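Local coordinates for hypothetical acetyltransferase (Shewanella oneidensis, PDB 1T82), which is a putative hot-dog-fold thioesterase, probably acting in acyl-group transfer, though its actual reaction is not established, at residues T67-T72 against P107-R112; A101-A106 against V133-D138. All blocks are in the same frame, centred on the assembly; numbering follows the deposited sequence.

Contact 1 of 2, residues T67-T72 against P107-R112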
# COMPACT_ATOMS: atom_id res chain seq x y z
N THR B 67 -3.38 -0.73 -0.56
CA THR B 67 -3.45 -1.23 -1.92
C THR B 67 -4.84 -1.13 -2.52
O THR B 67 -4.99 -0.70 -3.66
CB THR B 67 -2.96 -2.68 -2.01
OG1 THR B 67 -1.58 -2.73 -1.63
CG2 THR B 67 -3.11 -3.20 -3.43
N ILE B 68 -5.87 -1.52 -1.78
CA ILE B 68 -7.21 -1.43 -2.34
C ILE B 68 -7.59 0.03 -2.59
O ILE B 68 -8.25 0.34 -3.58
CB ILE B 68 -8.28 -2.12 -1.43
CG1 ILE B 68 -9.66 -2.03 -2.07
CG2 ILE B 68 -8.30 -1.50 -0.05
CD1 ILE B 68 -10.69 -2.93 -1.41
N MSE B 69 -7.16 0.93 -1.72
CA MSE B 69 -7.48 2.34 -1.91
C MSE B 69 -6.75 2.91 -3.12
O MSE B 69 -7.34 3.64 -3.90
CB MSE B 69 -7.15 3.14 -0.64
CG MSE B 69 -8.01 2.70 0.53
SE MSE B 69 -7.66 3.59 2.21
CE MSE B 69 -9.01 4.97 2.13
N THR B 70 -5.48 2.56 -3.29
CA THR B 70 -4.77 3.08 -4.43
C THR B 70 -5.32 2.51 -5.74
O THR B 70 -5.37 3.22 -6.75
CB THR B 70 -3.25 2.83 -4.35
OG1 THR B 70 -2.60 3.55 -5.40
CG2 THR B 70 -2.94 1.35 -4.47
N LEU B 71 -5.76 1.25 -5.74
CA LEU B 71 -6.32 0.67 -6.96
C LEU B 71 -7.68 1.30 -7.27
O LEU B 71 -8.07 1.42 -8.43
CB LEU B 71 -6.46 -0.85 -6.85
CG LEU B 71 -5.18 -1.66 -7.07
CD1 LEU B 71 -5.42 -3.10 -6.65
CD2 LEU B 71 -4.76 -1.59 -8.54
N THR B 72 -8.40 1.71 -6.23
CA THR B 72 -9.70 2.33 -6.42
C THR B 72 -9.50 3.70 -7.09
O THR B 72 -10.23 4.05 -8.01
CB THR B 72 -10.46 2.48 -5.08
OG1 THR B 72 -10.79 1.17 -4.59
CG2 THR B 72 -11.76 3.26 -5.26
N PRO B 107 -14.66 -4.21 3.43
CA PRO B 107 -14.98 -2.78 3.42
C PRO B 107 -15.54 -2.22 2.13
O PRO B 107 -15.55 -2.87 1.09
CB PRO B 107 -13.64 -2.15 3.76
CG PRO B 107 -12.69 -3.01 2.98
CD PRO B 107 -13.21 -4.43 3.25
N GLU B 108 -16.03 -0.99 2.22
CA GLU B 108 -16.54 -0.28 1.05
C GLU B 108 -15.55 0.85 0.83
O GLU B 108 -15.41 1.74 1.67
CB GLU B 108 -17.94 0.27 1.31
CG GLU B 108 -19.01 -0.80 1.28
CD GLU B 108 -20.40 -0.23 1.43
OE1 GLU B 108 -20.71 0.28 2.53
OE2 GLU B 108 -21.17 -0.28 0.45
N VAL B 109 -14.85 0.78 -0.29
CA VAL B 109 -13.86 1.79 -0.63
C VAL B 109 -14.48 2.65 -1.72
O VAL B 109 -14.81 2.16 -2.81
CB VAL B 109 -12.56 1.15 -1.15
CG1 VAL B 109 -11.48 2.21 -1.29
CG2 VAL B 109 -12.12 0.06 -0.20
N LYS B 110 -14.62 3.93 -1.42
CA LYS B 110 -15.26 4.86 -2.34
C LYS B 110 -14.43 6.06 -2.78
O LYS B 110 -13.62 6.59 -2.02
CB LYS B 110 -16.55 5.37 -1.70
CG LYS B 110 -17.47 4.27 -1.19
CD LYS B 110 -18.69 4.86 -0.48
CE LYS B 110 -19.61 3.78 0.04
NZ LYS B 110 -20.82 4.34 0.72
N VAL B 111 -14.65 6.47 -4.02
CA VAL B 111 -14.00 7.65 -4.58
C VAL B 111 -15.01 8.35 -5.48
O VAL B 111 -15.74 7.71 -6.24
CB VAL B 111 -12.71 7.28 -5.39
CG1 VAL B 111 -13.06 6.39 -6.57
CG2 VAL B 111 -12.01 8.55 -5.85
N ARG B 112 -15.06 9.67 -5.37
CA ARG B 112 -15.97 10.49 -6.17
C ARG B 112 -15.16 11.35 -7.11
O ARG B 112 -14.19 11.98 -6.71
CB ARG B 112 -16.84 11.38 -5.26
CG ARG B 112 -17.84 12.25 -6.03
CD ARG B 112 -18.84 12.93 -5.11
NE ARG B 112 -19.73 11.98 -4.45
CZ ARG B 112 -20.67 11.26 -5.07
NH1 ARG B 112 -20.85 11.38 -6.37
NH2 ARG B 112 -21.43 10.43 -4.37
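The long helix 62-84 of the hot-dog fold lies here against strand 108-112 of the antiparallel sheet that curls around it. The two short axes come within 8.6 Å and run in roughly the same direction, crossing at -31°. Val109 is the residue that fills the gap. It points at the helix and divides its contacts: one methyl goes to Ile68, the other to Met69 and Thr72. Val109 CG2 meets the end of Ile68, 3.5 Å from Ile68 CD1, the two side chains crossing obliquely; the extended Ile68 chain, with CG1 anti to its backbone N, carries CD1 that far. CG1 of Val109 takes the other side, 3.5 Å from Thr72 OG1, while selenomethionine Met69 crosses at about a right angle, its CG 3.9 Å from the same methyl. Two residues along the strand, Val111 CG1 lies 3.6 Å from Thr72 CG2, those two side chains sliding past each other in opposite directions. Although it touches Val109, the Thr72 hydroxyl is satisfied within its own helix: OG1 donates to Ile68 O at 2.9 Å, approaching from above the carbonyl plane, and that oxygen also accepts from Thr72 N. With chi1 at -66°, OG1 sits beside the backbone N, which leaves the methyl facing the strand. At Thr72, an alanine would lose the hydroxyl bonded to Ile68 O and the methyl on Val111, and would probably loosen the packing on Val109 and Val111. Val133 and Leu135 of strand 127-137 also touch Val109. A long central helix packed through its side chains into the concave face of an antiparallel sheet is the hallmark of the hot-dog fold.

Contact 2 of 2, residues A101-A106 against V133-D138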
# COMPACT_ATOMS: atom_id res chain seq x y z
N ALA B 101 -9.40 3.40 12.20
CA ALA B 101 -9.90 2.30 13.01
C ALA B 101 -9.71 0.97 12.31
O ALA B 101 -9.62 0.91 11.08
CB ALA B 101 -11.38 2.51 13.33
N PRO B 102 -9.64 -0.13 13.07
CA PRO B 102 -9.46 -1.44 12.45
C PRO B 102 -10.62 -1.81 11.53
O PRO B 102 -11.77 -1.42 11.78
CB PRO B 102 -9.35 -2.39 13.65
CG PRO B 102 -8.75 -1.52 14.71
CD PRO B 102 -9.53 -0.23 14.54
N VAL B 103 -10.31 -2.54 10.47
CA VAL B 103 -11.30 -2.99 9.50
C VAL B 103 -11.61 -4.44 9.83
O VAL B 103 -10.76 -5.32 9.69
CB VAL B 103 -10.76 -2.90 8.06
CG1 VAL B 103 -11.78 -3.43 7.07
CG2 VAL B 103 -10.39 -1.47 7.73
N THR B 104 -12.85 -4.70 10.26
CA THR B 104 -13.26 -6.04 10.67
C THR B 104 -14.04 -6.91 9.68
O THR B 104 -14.43 -8.03 10.02
CB THR B 104 -14.04 -5.96 11.98
OG1 THR B 104 -15.13 -5.04 11.82
CG2 THR B 104 -13.14 -5.47 13.10
N SER B 105 -14.28 -6.40 8.48
CA SER B 105 -14.98 -7.18 7.47
C SER B 105 -14.75 -6.53 6.12
O SER B 105 -14.07 -5.51 6.03
CB SER B 105 -16.48 -7.29 7.78
OG SER B 105 -17.12 -6.03 7.79
N ALA B 106 -15.30 -7.13 5.07
CA ALA B 106 -15.15 -6.60 3.72
C ALA B 106 -15.59 -5.13 3.72
O ALA B 106 -16.75 -4.83 3.98
CB ALA B 106 -16.00 -7.40 2.75
N VAL B 133 -9.83 9.03 -1.54
CA VAL B 133 -10.48 7.73 -1.41
C VAL B 133 -10.78 7.51 0.07
O VAL B 133 -9.95 7.81 0.92
CB VAL B 133 -9.57 6.59 -1.92
CG1 VAL B 133 -10.30 5.26 -1.81
CG2 VAL B 133 -9.15 6.85 -3.36
N GLN B 134 -11.96 6.99 0.37
CA GLN B 134 -12.34 6.72 1.75
C GLN B 134 -12.71 5.26 1.91
O GLN B 134 -13.32 4.67 1.02
CB GLN B 134 -13.52 7.59 2.18
CG GLN B 134 -13.22 9.07 2.20
CD GLN B 134 -14.33 9.86 2.86
OE1 GLN B 134 -15.48 9.80 2.44
NE2 GLN B 134 -13.98 10.61 3.89
N LEU B 135 -12.35 4.67 3.05
CA LEU B 135 -12.68 3.27 3.30
C LEU B 135 -13.60 3.17 4.50
O LEU B 135 -13.29 3.68 5.58
CB LEU B 135 -11.39 2.47 3.53
CG LEU B 135 -11.53 0.96 3.73
CD1 LEU B 135 -10.27 0.26 3.23
CD2 LEU B 135 -11.77 0.65 5.20
N PHE B 136 -14.74 2.52 4.30
CA PHE B 136 -15.73 2.34 5.35
C PHE B 136 -15.94 0.86 5.67
O PHE B 136 -15.78 0.00 4.80
CB PHE B 136 -17.08 2.92 4.93
CG PHE B 136 -17.03 4.38 4.57
CD1 PHE B 136 -16.65 4.78 3.29
CD2 PHE B 136 -17.36 5.35 5.51
CE1 PHE B 136 -16.59 6.13 2.96
CE2 PHE B 136 -17.31 6.71 5.18
CZ PHE B 136 -16.92 7.10 3.91
N CYS B 137 -16.29 0.58 6.92
CA CYS B 137 -16.59 -0.78 7.36
C CYS B 137 -17.78 -0.64 8.30
O CYS B 137 -17.71 0.08 9.30
CB CYS B 137 -15.41 -1.40 8.10
SG CYS B 137 -15.70 -3.13 8.60
N ASP B 138 -18.88 -1.31 7.97
CA ASP B 138 -20.10 -1.24 8.76
C ASP B 138 -20.62 0.20 8.82
O ASP B 138 -21.29 0.59 9.78
CB ASP B 138 -19.87 -1.77 10.18
CG ASP B 138 -19.55 -3.25 10.20
OD1 ASP B 138 -20.00 -3.97 9.28
OD2 ASP B 138 -18.87 -3.71 11.14
O HOH W 1 -18.78 -2.65 5.18
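Cys137 SG is the point on which this contact closes. The sulfur, anti to its backbone N (chi1 -177°), reaches from the end of strand 127-137 into the bend of the 101-106 loop. Ser105 OG comes closest, 3.3 Å from Cys137 SG, and Ser105 N stands 3.6 Å from the same sulfur; neither approach amounts to a hydrogen bond. Thr104 OG1 lies beside it at 3.8 Å from Cys137 SG, and Val103 CG1 adds an apolar touch. Both hydroxyls occupy the crowded position between backbone N and carbonyl carbon, which turns them to the strand side of the loop. Deeper in, Val103 and Leu135 meet tip to tip, with Val103 CG2 3.6 Å from Leu135 CD2. At the outer rim Asp138 brings its carboxylate near the two hydroxyls, though Asp138 OD1 remains 3.8 Å from Ser105 OG, too far for a bond. A single water does the polar joining: it donates to Ala106 O at 3.2 Å and accepts from Asp138 N at 3.1 Å. Asp138 has a positive phi (61°), in the left-handed region, where the chain leaves the strand and turns toward strand 140-152. Further out, the loop is held by backbone hydrogen bonds between Ala101 and Cys142 and between Val103 and Met60, while Ile65 of helix 62-84 backs both Val103 and Leu135. The nearby Asp138 carboxylate would tend to disfavour a thiolate, so the sulfur is probably a neutral thiol, and the seam rests on van der Waals contact plus one water bridge.

How the contacts relate
The two contacts share the sheet: strand 108-112 of contact 1 neighbours strand 127-137 of contact 2, and their centres are about 10 Å apart. Probable backbone hydrogen bonds join them, Glu108 N to Phe136 O at 2.8 Å and Lys110 N to Gln134 O at 2.9 Å. On the helix side, Met69 CE packs 3.2 Å from Val133 O, and Leu135 also touches Met69, so the core of contact 1 extends into the inner half of contact 2. The loop 101-106 runs straight into Pro107. The centre of contact 1 lies about 4 Å from the centre of the chain, that of contact 2 about 14 Å. No ligand lies in either contact.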